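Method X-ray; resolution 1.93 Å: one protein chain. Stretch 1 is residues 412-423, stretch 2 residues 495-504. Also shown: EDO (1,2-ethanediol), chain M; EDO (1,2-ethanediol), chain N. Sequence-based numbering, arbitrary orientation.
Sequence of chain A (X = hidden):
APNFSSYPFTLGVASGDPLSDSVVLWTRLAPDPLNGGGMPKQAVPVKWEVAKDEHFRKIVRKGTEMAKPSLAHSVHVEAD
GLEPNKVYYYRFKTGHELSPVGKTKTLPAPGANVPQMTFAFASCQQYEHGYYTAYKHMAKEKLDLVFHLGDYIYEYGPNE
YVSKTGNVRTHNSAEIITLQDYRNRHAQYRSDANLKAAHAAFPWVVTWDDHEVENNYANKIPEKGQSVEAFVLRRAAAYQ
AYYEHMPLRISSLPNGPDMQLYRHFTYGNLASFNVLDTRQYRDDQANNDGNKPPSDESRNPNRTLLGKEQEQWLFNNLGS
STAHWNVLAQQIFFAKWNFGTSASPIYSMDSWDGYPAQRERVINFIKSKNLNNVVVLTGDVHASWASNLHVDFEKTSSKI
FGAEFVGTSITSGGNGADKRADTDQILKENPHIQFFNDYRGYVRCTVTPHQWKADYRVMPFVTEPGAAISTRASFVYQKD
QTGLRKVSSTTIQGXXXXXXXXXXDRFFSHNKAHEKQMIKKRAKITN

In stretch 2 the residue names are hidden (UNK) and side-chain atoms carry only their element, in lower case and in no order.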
ATOM      1  N   SER A 412      -7.091  -9.802   2.150  1.00 14.81           N
ATOM      2  CA  SER A 412      -8.245  -9.357   2.965  1.00 16.01           C
ATOM      3  C   SER A 412      -9.532  -9.667   2.242  1.00 18.84           C
ATOM      4  O   SER A 412      -9.675  -9.363   1.049  1.00 20.16           O
ATOM      5  CB  SER A 412      -8.174  -7.859   3.266  1.00 15.28           C
ATOM      6  OG  SER A 412      -6.938  -7.534   3.840  1.00 13.75           O
ATOM      7  N   GLY A 413     -10.424 -10.348   2.953  1.00 17.73           N
ATOM      8  CA  GLY A 413     -11.735 -10.708   2.432  1.00 18.98           C
ATOM      9  C   GLY A 413     -11.860 -12.146   1.989  1.00 18.44           C
ATOM     10  O   GLY A 413     -12.966 -12.652   1.829  1.00 20.84           O
ATOM     11  N   GLY A 414     -10.736 -12.838   1.828  1.00 18.43           N
ATOM     12  CA  GLY A 414     -10.800 -14.268   1.532  1.00 18.88           C
ATOM     13  C   GLY A 414     -10.848 -14.551   0.035  1.00 19.89           C
ATOM     14  O   GLY A 414     -10.376 -13.749  -0.775  1.00 21.17           O
ATOM     15  N   ASN A 415     -11.429 -15.680  -0.349  1.00 20.45           N
ATOM     16  CA  ASN A 415     -11.255 -16.167  -1.717  1.00 20.16           C
ATOM     17  C   ASN A 415     -11.968 -15.338  -2.773  1.00 21.99           C
ATOM     18  O   ASN A 415     -11.469 -15.188  -3.910  1.00 21.27           O
ATOM     19  CB  ASN A 415     -11.684 -17.625  -1.823  1.00 22.41           C
ATOM     20  CG  ASN A 415     -10.826 -18.546  -0.991  1.00 20.11           C
ATOM     21  OD1 ASN A 415      -9.636 -18.270  -0.749  1.00 20.61           O
ATOM     22  ND2 ASN A 415     -11.417 -19.644  -0.539  1.00 19.90           N
ATOM     23  N   GLY A 416     -13.130 -14.805  -2.412  1.00 22.56           N
ATOM     24  CA  GLY A 416     -13.836 -13.900  -3.307  1.00 23.64           C
ATOM     25  C   GLY A 416     -14.399 -14.629  -4.523  1.00 24.31           C
ATOM     26  O   GLY A 416     -14.703 -15.835  -4.470  1.00 21.08           O
ATOM     27  N   ALA A 417     -14.530 -13.889  -5.612  1.00 22.75           N
ATOM     28  CA  ALA A 417     -15.266 -14.374  -6.786  1.00 22.91           C
ATOM     29  C   ALA A 417     -15.006 -13.453  -7.964  1.00 22.21           C
ATOM     30  O   ALA A 417     -14.352 -12.418  -7.826  1.00 21.66           O
ATOM     31  CB  ALA A 417     -16.763 -14.463  -6.469  1.00 23.89           C
ATOM     32  N   ASP A 418     -15.467 -13.836  -9.156  1.00 23.07           N
ATOM     33  CA  ASP A 418     -15.269 -12.973 -10.312  1.00 22.48           C
ATOM     34  C   ASP A 418     -16.157 -11.724 -10.233  1.00 22.59           C
ATOM     35  O   ASP A 418     -15.769 -10.641 -10.663  1.00 21.56           O
ATOM     36  CB  ASP A 418     -15.517 -13.737 -11.630  1.00 24.50           C
ATOM     37  CG  ASP A 418     -14.843 -13.084 -12.800  1.00 27.11           C
ATOM     38  OD1 ASP A 418     -13.595 -13.232 -12.953  1.00 25.44           O
ATOM     39  OD2 ASP A 418     -15.544 -12.372 -13.544  1.00 30.61           O
ATOM     40  N   LYS A 419     -17.331 -11.892  -9.654  1.00 22.93           N
ATOM     41  CA  LYS A 419     -18.380 -10.883  -9.650  1.00 26.64           C
ATOM     42  C   LYS A 419     -19.164 -11.006  -8.346  1.00 24.47           C
ATOM     43  O   LYS A 419     -19.240 -12.097  -7.789  1.00 24.18           O
ATOM     44  CB  LYS A 419     -19.320 -11.188 -10.831  1.00 31.58           C
ATOM     45  CG  LYS A 419     -20.333 -10.129 -11.204  1.00 37.40           C
ATOM     46  CD  LYS A 419     -20.985 -10.497 -12.566  1.00 38.87           C
ATOM     47  CE  LYS A 419     -22.306  -9.783 -12.793  1.00 43.69           C
ATOM     48  NZ  LYS A 419     -22.526  -9.530 -14.245  1.00 41.33           N
ATOM     49  N   ARG A 420     -19.782  -9.906  -7.914  1.00 24.00           N
ATOM     50  CA  ARG A 420     -20.600  -9.837  -6.684  1.00 26.47           C
ATOM     51  C   ARG A 420     -22.070  -9.533  -7.023  1.00 27.25           C
ATOM     52  O   ARG A 420     -22.402  -9.256  -8.161  1.00 27.44           O
ATOM     53  CB  ARG A 420     -20.113  -8.671  -5.819  1.00 27.56           C
ATOM     54  CG  ARG A 420     -18.793  -8.841  -5.206  1.00 31.38           C
ATOM     55  CD  ARG A 420     -18.734  -8.129  -3.885  1.00 34.27           C
ATOM     56  NE  ARG A 420     -18.206  -6.766  -3.942  1.00 39.05           N
ATOM     57  CZ  ARG A 420     -17.044  -6.387  -3.377  1.00 43.50           C
ATOM     58  NH1 ARG A 420     -16.235  -7.263  -2.745  1.00 44.67           N
ATOM     59  NH2 ARG A 420     -16.677  -5.119  -3.450  1.00 41.34           N
ATOM     60  N   ALA A 421     -22.926  -9.541  -6.007  1.00 28.46           N
ATOM     61  CA  ALA A 421     -24.353  -9.248  -6.167  1.00 28.39           C
ATOM     62  C   ALA A 421     -24.644  -7.814  -6.633  1.00 26.89           C
ATOM     63  O   ALA A 421     -25.630  -7.587  -7.301  1.00 31.43           O
ATOM     64  CB  ALA A 421     -25.078  -9.539  -4.866  1.00 29.28           C
ATOM     65  N   ASP A 422     -23.781  -6.854  -6.316  1.00 27.23           N
ATOM     66  CA  ASP A 422     -24.054  -5.453  -6.627  1.00 26.51           C
ATOM     67  C   ASP A 422     -23.231  -4.943  -7.806  1.00 25.27           C
ATOM     68  O   ASP A 422     -23.326  -3.781  -8.188  1.00 22.94           O
ATOM     69  CB  ASP A 422     -23.820  -4.565  -5.383  1.00 31.61           C
ATOM     70  CG  ASP A 422     -22.392  -4.633  -4.857  1.00 35.46           C
ATOM     71  OD1 ASP A 422     -21.591  -5.461  -5.346  1.00 37.96           O
ATOM     72  OD2 ASP A 422     -22.060  -3.848  -3.946  1.00 41.72           O
ATOM     73  N   THR A 423     -22.427  -5.811  -8.409  1.00 24.75           N
ATOM     74  CA  THR A 423     -21.555  -5.381  -9.500  1.00 23.30           C
ATOM     75  C   THR A 423     -22.280  -4.729 -10.675  1.00 23.80           C
ATOM     76  O   THR A 423     -21.894  -3.640 -11.122  1.00 21.73           O
ATOM     77  CB  THR A 423     -20.706  -6.555 -10.030  1.00 23.70           C
ATOM     78  OG1 THR A 423     -19.957  -7.117  -8.953  1.00 23.09           O
ATOM     79  CG2 THR A 423     -19.751  -6.079 -11.127  1.00 22.10           C
ATOM     80  N   UNK A 495     -12.022 -20.541  -9.719  1.00 33.24           N
ATOM     81  CA  UNK A 495     -12.574 -19.452  -8.918  1.00 38.90           C
ATOM     82  C   UNK A 495     -14.096 -19.461  -8.892  1.00 40.38           C
ATOM     83  O   UNK A 495     -14.731 -19.775  -9.902  1.00 39.62           O
ATOM     84  N   UNK A 496     -14.685 -19.097  -7.755  1.00 32.34           N
ATOM     85  CA  UNK A 496     -16.127 -18.868  -7.687  1.00 30.48           C
ATOM     86  C   UNK A 496     -16.500 -17.799  -8.711  1.00 30.04           C
ATOM     87  O   UNK A 496     -15.781 -16.833  -8.895  1.00 29.12           O
ATOM     88  c   UNK A 496     -16.579 -18.441  -6.269  1.00 31.81           C
ATOM     89  c   UNK A 496     -18.070 -18.080  -6.255  1.00 29.41           C
ATOM     90  c   UNK A 496     -16.274 -19.549  -5.261  1.00 28.26           C
ATOM     91  N   UNK A 497     -17.611 -17.993  -9.411  1.00 29.44           N
ATOM     92  CA  UNK A 497     -17.959 -17.110 -10.524  1.00 29.98           C
ATOM     93  C   UNK A 497     -18.687 -15.863 -10.035  1.00 26.67           C
ATOM     94  O   UNK A 497     -18.350 -14.751 -10.410  1.00 26.89           O
ATOM     95  c   UNK A 497     -17.629 -18.853 -14.411  1.00 70.73           C
ATOM     96  c   UNK A 497     -17.143 -19.020 -12.966  1.00 57.84           C
ATOM     97  c   UNK A 497     -18.843 -17.847 -11.540  1.00 37.27           C
ATOM     98  c   UNK A 497     -18.290 -19.186 -12.006  1.00 46.82           C
ATOM     99  n   UNK A 497     -17.966 -20.152 -15.074  1.00 71.34           N
ATOM    100  N   UNK A 498     -19.698 -16.061  -9.205  1.00 25.81           N
ATOM    101  CA  UNK A 498     -20.455 -14.949  -8.672  1.00 31.25           C
ATOM    102  C   UNK A 498     -20.844 -15.231  -7.236  1.00 29.88           C
ATOM    103  O   UNK A 498     -21.389 -16.284  -6.963  1.00 31.22           O
ATOM    104  c   UNK A 498     -22.521 -13.490  -8.958  1.00 38.73           C
ATOM    105  c   UNK A 498     -21.712 -14.685  -9.500  1.00 33.96           C
ATOM    106  c   UNK A 498     -23.325 -12.786 -10.016  1.00 45.38           C
ATOM    107  n   UNK A 498     -23.879 -11.641  -9.663  1.00 56.64           N
ATOM    108  o   UNK A 498     -23.449 -13.261 -11.140  1.00 49.33           O
ATOM    109  N   UNK A 499     -20.562 -14.290  -6.328  1.00 29.82           N
ATOM    110  CA  UNK A 499     -20.962 -14.436  -4.926  1.00 28.26           C
ATOM    111  C   UNK A 499     -22.196 -13.595  -4.639  1.00 30.83           C
ATOM    112  O   UNK A 499     -22.619 -12.798  -5.490  1.00 31.16           O
ATOM    113  c   UNK A 499     -19.842 -13.976  -4.018  1.00 28.19           C
ATOM    114  o   UNK A 499     -19.694 -12.590  -4.154  1.00 28.12           O
ATOM    115  N   UNK A 500     -22.751 -13.734  -3.433  1.00 34.38           N
ATOM    116  CA  UNK A 500     -23.806 -12.811  -2.998  1.00 39.50           C
ATOM    117  C   UNK A 500     -23.297 -11.672  -2.112  1.00 41.56           C
ATOM    118  O   UNK A 500     -24.090 -10.992  -1.474  1.00 42.74           O
ATOM    119  o   UNK A 500     -25.244 -15.833  -2.023  1.00 81.23           O
ATOM    120  o   UNK A 500     -23.724 -14.775  -0.817  1.00 68.26           O
ATOM    121  c   UNK A 500     -25.000 -13.525  -2.355  1.00 47.65           C
ATOM    122  c   UNK A 500     -24.626 -14.802  -1.683  1.00 60.20           C
ATOM    123  N   UNK A 501     -21.988 -11.438  -2.115  1.00 36.83           N
ATOM    124  CA  UNK A 501     -21.399 -10.322  -1.381  1.00 39.55           C
ATOM    125  C   UNK A 501     -21.833  -8.977  -1.999  1.00 37.48           C
ATOM    126  O   UNK A 501     -22.146  -8.906  -3.197  1.00 33.32           O
ATOM    127  o   UNK A 501     -17.067 -11.022   1.080  1.00 89.04           O
ATOM    128  c   UNK A 501     -17.857 -10.335   0.392  1.00 83.91           C
ATOM    129  c   UNK A 501     -19.852 -10.434  -1.335  1.00 47.08           C
ATOM    130  o   UNK A 501     -17.545  -9.172   0.021  1.00 85.54           O
ATOM    131  c   UNK A 501     -19.249 -10.951   0.019  1.00 67.10           C
ATOM    132  N   UNK A 502     -21.870  -7.924  -1.170  1.00 29.29           N
ATOM    133  CA  UNK A 502     -22.093  -6.553  -1.632  1.00 29.22           C
ATOM    134  C   UNK A 502     -21.073  -5.682  -0.928  1.00 28.27           C
ATOM    135  O   UNK A 502     -20.478  -6.113   0.046  1.00 26.50           O
ATOM    136  c   UNK A 502     -23.516  -6.055  -1.323  1.00 31.42           C
ATOM    137  c   UNK A 502     -23.804  -6.115   0.198  1.00 27.60           C
ATOM    138  c   UNK A 502     -24.544  -6.870  -2.096  1.00 29.86           C
ATOM    139  N   UNK A 503     -20.845  -4.472  -1.418  1.00 27.61           N
ATOM    140  CA  UNK A 503     -19.832  -3.612  -0.815  1.00 30.64           C
ATOM    141  C   UNK A 503     -20.031  -3.420   0.710  1.00 33.97           C
ATOM    142  O   UNK A 503     -19.049  -3.426   1.460  1.00 30.82           O
ATOM    143  o   UNK A 503     -17.087  -2.576  -2.226  1.00 29.29           O
ATOM    144  c   UNK A 503     -19.788  -2.259  -1.512  1.00 29.36           C
ATOM    145  o   UNK A 503     -16.379  -1.512  -0.419  1.00 42.99           O
ATOM    146  c   UNK A 503     -17.286  -1.847  -1.235  1.00 35.56           C
ATOM    147  c   UNK A 503     -18.699  -1.321  -1.009  1.00 32.61           C
ATOM    148  N   UNK A 504     -21.293  -3.268   1.148  1.00 34.20           N
ATOM    149  CA  UNK A 504     -21.621  -3.048   2.572  1.00 33.29           C
ATOM    150  C   UNK A 504     -21.035  -4.158   3.488  1.00 33.34           C
ATOM    151  O   UNK A 504     -20.816  -3.935   4.680  1.00 29.27           O
ATOM    152  c   UNK A 504     -23.606  -2.364   4.160  1.00 38.83           C
ATOM    153  c   UNK A 504     -23.147  -2.915   2.770  1.00 34.23           C
ATOM    154  o   UNK A 504     -23.207  -0.425   5.541  1.00 49.16           O
ATOM    155  c   UNK A 504     -23.343  -0.849   4.372  1.00 42.41           C
ATOM    156  o   UNK A 504     -23.286  -0.078   3.393  1.00 43.70           O
TER
HETATM  157  C1  EDO M 540     -22.879  -0.597  -0.126  1.00 34.99           C
HETATM  158  O1  EDO M 540     -23.259  -1.934  -0.481  1.00 29.76           O
HETATM  159  C2  EDO M 540     -24.096   0.332  -0.125  1.00 34.61           C
HETATM  160  O2  EDO M 540     -24.835   0.158   1.088  1.00 36.43           O
HETATM  161  C1  EDO N 541     -14.004 -17.618 -12.636  0.80 38.85           C
HETATM  162  O1  EDO N 541     -14.153 -19.021 -12.927  0.80 47.79           O
HETATM  163  C2  EDO N 541     -14.282 -16.693 -13.818  0.80 37.45           C
HETATM  164  O2  EDO N 541     -13.228 -15.735 -13.958  0.80 25.74           O
HETATM  165  O   HOH W   1     -14.988 -11.876   3.612  1.00 36.69           O
HETATM  166  O   HOH W   2     -12.954 -17.948  -5.561  1.00 24.66           O

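Position 495 has no atom beyond the backbone and touches nothing on stretch 1: it is glycine, G495.

Position 496 has three carbons, one carrying the other two. Its CB packs 3.7 Å from G416 O, and its backbone O takes a hydrogen bond from D418 N at 3.0 Å. Three carbons, one carrying the other two, is valine; V496 CG1 meets A417 CB at 3.9 Å. One water also accepts from V496 N and donates to G416 O, both at 3.0 Å.

At 497, four carbons in a row end in nitrogen. The CA-to-CB bond points away from stretch 1, and the position contributes through its backbone, K419 N donating weakly to the O of 497 at 3.1 Å. This is lysine, K497.

Position 498 has three carbons, the third carrying two more atoms. The model marks one as oxygen and one as nitrogen, and the nitrogen lies 3.2 Å from R420 O. The amide nitrogen separates glutamine from glutamate, and it fits its surroundings: Q498 NE2 donates a weak hydrogen bond to that R420 O. The backbones of Q498 and K419 form a single beta bridge.

Position 499 carries one carbon and one oxygen. Its CB lies 4.0 Å from A417 CB, and its backbone N donates to K419 O at 2.9 Å. This is serine. S499 OG accepts from the backbone N of position 501 at 3.3 Å.

Two carbons, the second with two oxygens, make 500 aspartate; D500 points away.

Position 501 is one carbon longer and also ends in two oxygens. Its backbone O accepts from A421 N at 3.0 Å, and one terminal oxygen sits 3.6 Å from R420 NH1: glutamate. E501 OE1 is that oxygen, well out of the guanidinium plane, so this long salt bridge rests on charge alone.

Position 502 repeats the three-carbon fork, one branch of it 3.9 Å from A421 CB, hence valine, V502; the branch is CG1.

Position 503 again has three carbons and a terminal oxygen pair. One of these oxygens lies 2.9 Å from R420 NH2, and the backbone N of 503 donates to D422 OD2, also at 2.9 Å. This is glutamate, and E503 OE1 forms a salt bridge with R420.

Position 504 has the same composition and does not reach stretch 1; it too is glutamate, E504.

The design rule is one of layers. From 418 to 421, backbone hydrogen bonds hold the two segments together largely without regard to side-chain identity, and alanines at 417 and 421 meet the two valines. From R420 onward side-chain contacts overlay them: R420 forms salt bridges with E501 and E503, while D422 OD2 receives the backbone NH of E503.

Stretch 2, residues 495-504: GVKQSDEVEE
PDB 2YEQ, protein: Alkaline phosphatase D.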